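Thioesterase (Streptomyces sp. WAC02707, PDB 6VAP) probably hydrolyses aberrant acyl groups from the carrier proteins of the borrelidin polyketide assembly line, acting as a type II editing thioesterase. Local coordinates at residues A[103-108]-A[213-218]. Numbering follows the deposited sequence.
Sequences LAFELA and RAWSEH
F105, on the helix, reaches W215, in the 3-10 turn 214-217, and H218, the residue after it, across backbones that stay well apart: the nearest pair of CA atoms, those of F105 and H218, are separated by 9.2 Å. Residues 103-108 are regular alpha helix; in the other segment R213 O, just before the turn, accepts hydrogen bonds from both S216 N and S216 OG. No hydrogen bond links the segments; the contact is made by three aromatic side chains.

W215 touches F105 at CB and the inner part of the ring, H218 at its outer end. The CB of F105 points at the turn, and with CG anti to the backbone N (chi1 162°) the ring swings across, bringing CZ and CE1 to H218. CZ3 of W215 comes to 3.7 Å from F105 CB, which sits at the edge of the indole, in its plane. The six-membered ring of W215 points its edge at the face of F105 in an offset edge-to-face pair, centroids 5.7 Å apart and planes at 75°. At H218, ND1 is 3.9 Å from F105 CZ and CB 4.0 Å from F105 CE1, the imidazole steeply inclined to the phenyl at 81°.

Both buried polar ends find partners: W215 NE1 bonds to R126 O and H218 NE2 to S130 OG, while P129 packs on F105 and W215. In this alpha/beta-hydrolase fold, the cluster joins helix 99-113, which follows the probable nucleophile elbow at S98, to the turn before edge strand 223-228, with L121 and V123 of strand 120-124 against F105 and W215 respectively.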
ATOM      1  N   LEU A 103      -5.748   0.749  -0.060  1.00 18.40           N
ATOM      2  CA  LEU A 103      -5.542   2.104  -0.545  1.00 16.98           C
ATOM      3  C   LEU A 103      -4.961   2.103  -1.945  1.00 17.69           C
ATOM      4  O   LEU A 103      -5.440   2.850  -2.805  1.00 19.71           O
ATOM      5  CB  LEU A 103      -4.646   2.865   0.417  1.00 18.12           C
ATOM      6  CG  LEU A 103      -4.312   4.303   0.021  1.00 28.50           C
ATOM      7  CD1 LEU A 103      -5.593   5.110  -0.228  1.00 27.87           C
ATOM      8  CD2 LEU A 103      -3.501   4.951   1.108  1.00 25.17           C
ATOM      9  N   ALA A 104      -3.966   1.244  -2.202  1.00 21.79           N
ATOM     10  CA  ALA A 104      -3.376   1.162  -3.532  1.00 22.81           C
ATOM     11  C   ALA A 104      -4.405   0.781  -4.569  1.00 29.55           C
ATOM     12  O   ALA A 104      -4.370   1.308  -5.688  1.00 26.13           O
ATOM     13  CB  ALA A 104      -2.212   0.168  -3.570  1.00 17.74           C
ATOM     14  N   PHE A 105      -5.319  -0.124  -4.213  1.00 19.44           N
ATOM     15  CA  PHE A 105      -6.345  -0.538  -5.150  1.00 18.11           C
ATOM     16  C   PHE A 105      -7.305   0.595  -5.432  1.00 32.15           C
ATOM     17  O   PHE A 105      -7.756   0.754  -6.561  1.00 20.89           O
ATOM     18  CB  PHE A 105      -7.091  -1.743  -4.602  1.00 21.28           C
ATOM     19  CG  PHE A 105      -8.430  -1.978  -5.261  1.00 20.08           C
ATOM     20  CD1 PHE A 105      -8.522  -2.615  -6.502  1.00 27.31           C
ATOM     21  CD2 PHE A 105      -9.581  -1.620  -4.631  1.00 18.97           C
ATOM     22  CE1 PHE A 105      -9.741  -2.843  -7.082  1.00 28.39           C
ATOM     23  CE2 PHE A 105     -10.799  -1.852  -5.204  1.00 20.64           C
ATOM     24  CZ  PHE A 105     -10.885  -2.469  -6.438  1.00 33.99           C
ATOM     25  N   GLU A 106      -7.682   1.345  -4.402  1.00 14.31           N
ATOM     26  CA  GLU A 106      -8.585   2.475  -4.567  1.00 14.82           C
ATOM     27  C   GLU A 106      -7.940   3.566  -5.403  1.00 19.38           C
ATOM     28  O   GLU A 106      -8.609   4.181  -6.243  1.00 19.17           O
ATOM     29  CB  GLU A 106      -8.993   2.990  -3.185  1.00 20.38           C
ATOM     30  CG  GLU A 106      -9.989   2.116  -2.459  1.00 23.15           C
ATOM     31  CD  GLU A 106     -11.323   2.043  -3.215  1.00 31.63           C
ATOM     32  OE1 GLU A 106     -11.586   2.956  -4.006  1.00 32.63           O
ATOM     33  OE2 GLU A 106     -12.061   1.069  -3.013  1.00 27.69           O
ATOM     34  N   LEU A 107      -6.647   3.813  -5.186  1.00 29.87           N
ATOM     35  CA  LEU A 107      -5.918   4.769  -6.014  1.00 16.25           C
ATOM     36  C   LEU A 107      -5.842   4.288  -7.450  1.00 20.37           C
ATOM     37  O   LEU A 107      -6.017   5.075  -8.385  1.00 22.69           O
ATOM     38  CB  LEU A 107      -4.508   4.992  -5.449  1.00 20.38           C
ATOM     39  CG  LEU A 107      -4.466   5.680  -4.108  1.00 20.51           C
ATOM     40  CD1 LEU A 107      -3.044   5.575  -3.473  1.00 28.05           C
ATOM     41  CD2 LEU A 107      -4.837   7.154  -4.292  1.00 28.64           C
ATOM     42  N   ALA A 108      -5.700   2.981  -7.645  1.00 17.66           N
ATOM     43  CA  ALA A 108      -5.678   2.454  -9.004  1.00 21.85           C
ATOM     44  C   ALA A 108      -6.998   2.711  -9.716  1.00 26.99           C
ATOM     45  O   ALA A 108      -7.034   3.108 -10.884  1.00 27.64           O
ATOM     46  CB  ALA A 108      -5.352   0.967  -8.980  1.00 26.88           C
ATOM     47  N   ARG A 213      -6.261 -14.923  -3.689  1.00 21.40           N
ATOM     48  CA  ARG A 213      -6.525 -15.245  -5.085  1.00 25.97           C
ATOM     49  C   ARG A 213      -7.680 -14.405  -5.620  1.00 19.49           C
ATOM     50  O   ARG A 213      -7.751 -14.152  -6.821  1.00 24.88           O
ATOM     51  CB  ARG A 213      -6.791 -16.769  -5.215  1.00 30.73           C
ATOM     52  CG  ARG A 213      -7.177 -17.240  -6.605  1.00 60.38           C
ATOM     53  CD  ARG A 213      -5.978 -17.279  -7.526  1.00 71.05           C
ATOM     54  NE  ARG A 213      -4.932 -18.180  -7.041  1.00 79.47           N
ATOM     55  CZ  ARG A 213      -3.840 -18.498  -7.731  1.00 90.40           C
ATOM     56  NH1 ARG A 213      -3.642 -17.991  -8.942  1.00 95.06           N
ATOM     57  NH2 ARG A 213      -2.941 -19.324  -7.207  1.00 90.59           N
ATOM     58  N   ALA A 214      -8.609 -13.984  -4.759  1.00 24.63           N
ATOM     59  CA  ALA A 214      -9.769 -13.252  -5.235  1.00 20.25           C
ATOM     60  C   ALA A 214      -9.366 -11.914  -5.834  1.00 23.54           C
ATOM     61  O   ALA A 214     -10.162 -11.317  -6.559  1.00 19.98           O
ATOM     62  CB  ALA A 214     -10.763 -13.052  -4.104  1.00 20.96           C
ATOM     63  N   TRP A 215      -8.134 -11.443  -5.605  1.00 20.35           N
ATOM     64  CA  TRP A 215      -7.703 -10.234  -6.293  1.00 22.98           C
ATOM     65  C   TRP A 215      -7.805 -10.397  -7.798  1.00 26.42           C
ATOM     66  O   TRP A 215      -7.966  -9.406  -8.506  1.00 23.66           O
ATOM     67  CB  TRP A 215      -6.286  -9.873  -5.900  1.00 20.58           C
ATOM     68  CG  TRP A 215      -6.150  -9.118  -4.612  1.00 16.43           C
ATOM     69  CD1 TRP A 215      -5.800  -9.661  -3.365  1.00 16.96           C
ATOM     70  CD2 TRP A 215      -6.270  -7.712  -4.398  1.00 23.49           C
ATOM     71  NE1 TRP A 215      -5.699  -8.670  -2.416  1.00 26.56           N
ATOM     72  CE2 TRP A 215      -6.008  -7.473  -3.012  1.00 22.00           C
ATOM     73  CE3 TRP A 215      -6.644  -6.640  -5.206  1.00 25.07           C
ATOM     74  CZ2 TRP A 215      -6.075  -6.190  -2.453  1.00 17.10           C
ATOM     75  CZ3 TRP A 215      -6.681  -5.393  -4.665  1.00 25.43           C
ATOM     76  CH2 TRP A 215      -6.409  -5.162  -3.304  1.00 25.75           C
ATOM     77  N   SER A 216      -7.719 -11.623  -8.302  1.00 20.74           N
ATOM     78  CA  SER A 216      -7.851 -11.857  -9.733  1.00 27.33           C
ATOM     79  C   SER A 216      -9.194 -11.390 -10.282  1.00 30.19           C
ATOM     80  O   SER A 216      -9.317 -11.173 -11.495  1.00 23.67           O
ATOM     81  CB  SER A 216      -7.686 -13.361 -10.022  1.00 23.79           C
ATOM     82  OG  SER A 216      -8.797 -14.116  -9.559  1.00 28.92           O
ATOM     83  N   GLU A 217     -10.207 -11.270  -9.430  1.00 26.62           N
ATOM     84  CA  GLU A 217     -11.542 -10.905  -9.870  1.00 24.77           C
ATOM     85  C   GLU A 217     -11.718  -9.406 -10.030  1.00 31.79           C
ATOM     86  O   GLU A 217     -12.818  -8.969 -10.389  1.00 28.56           O
ATOM     87  CB  GLU A 217     -12.577 -11.450  -8.881  1.00 41.40           C
ATOM     88  CG  GLU A 217     -12.676 -12.979  -8.864  1.00 60.89           C
ATOM     89  CD  GLU A 217     -13.331 -13.509  -7.602  1.00 71.85           C
ATOM     90  OE1 GLU A 217     -14.147 -12.781  -7.007  1.00 77.00           O
ATOM     91  OE2 GLU A 217     -13.026 -14.652  -7.195  1.00 69.12           O
ATOM     92  N   HIS A 218     -10.671  -8.623  -9.777  1.00 31.21           N
ATOM     93  CA  HIS A 218     -10.759  -7.172  -9.806  1.00 31.51           C
ATOM     94  C   HIS A 218      -9.994  -6.528 -10.953  1.00 22.02           C
ATOM     95  O   HIS A 218      -9.924  -5.295 -11.030  1.00 26.99           O
ATOM     96  CB  HIS A 218     -10.262  -6.603  -8.488  1.00 20.26           C
ATOM     97  CG  HIS A 218     -11.150  -6.919  -7.324  1.00 24.06           C
ATOM     98  ND1 HIS A 218     -12.168  -6.086  -6.925  1.00 22.46           N
ATOM     99  CD2 HIS A 218     -11.213  -7.991  -6.498  1.00 20.20           C
ATOM    100  CE1 HIS A 218     -12.784  -6.600  -5.880  1.00 32.64           C
ATOM    101  NE2 HIS A 218     -12.242  -7.771  -5.614  1.00 22.97           N
TER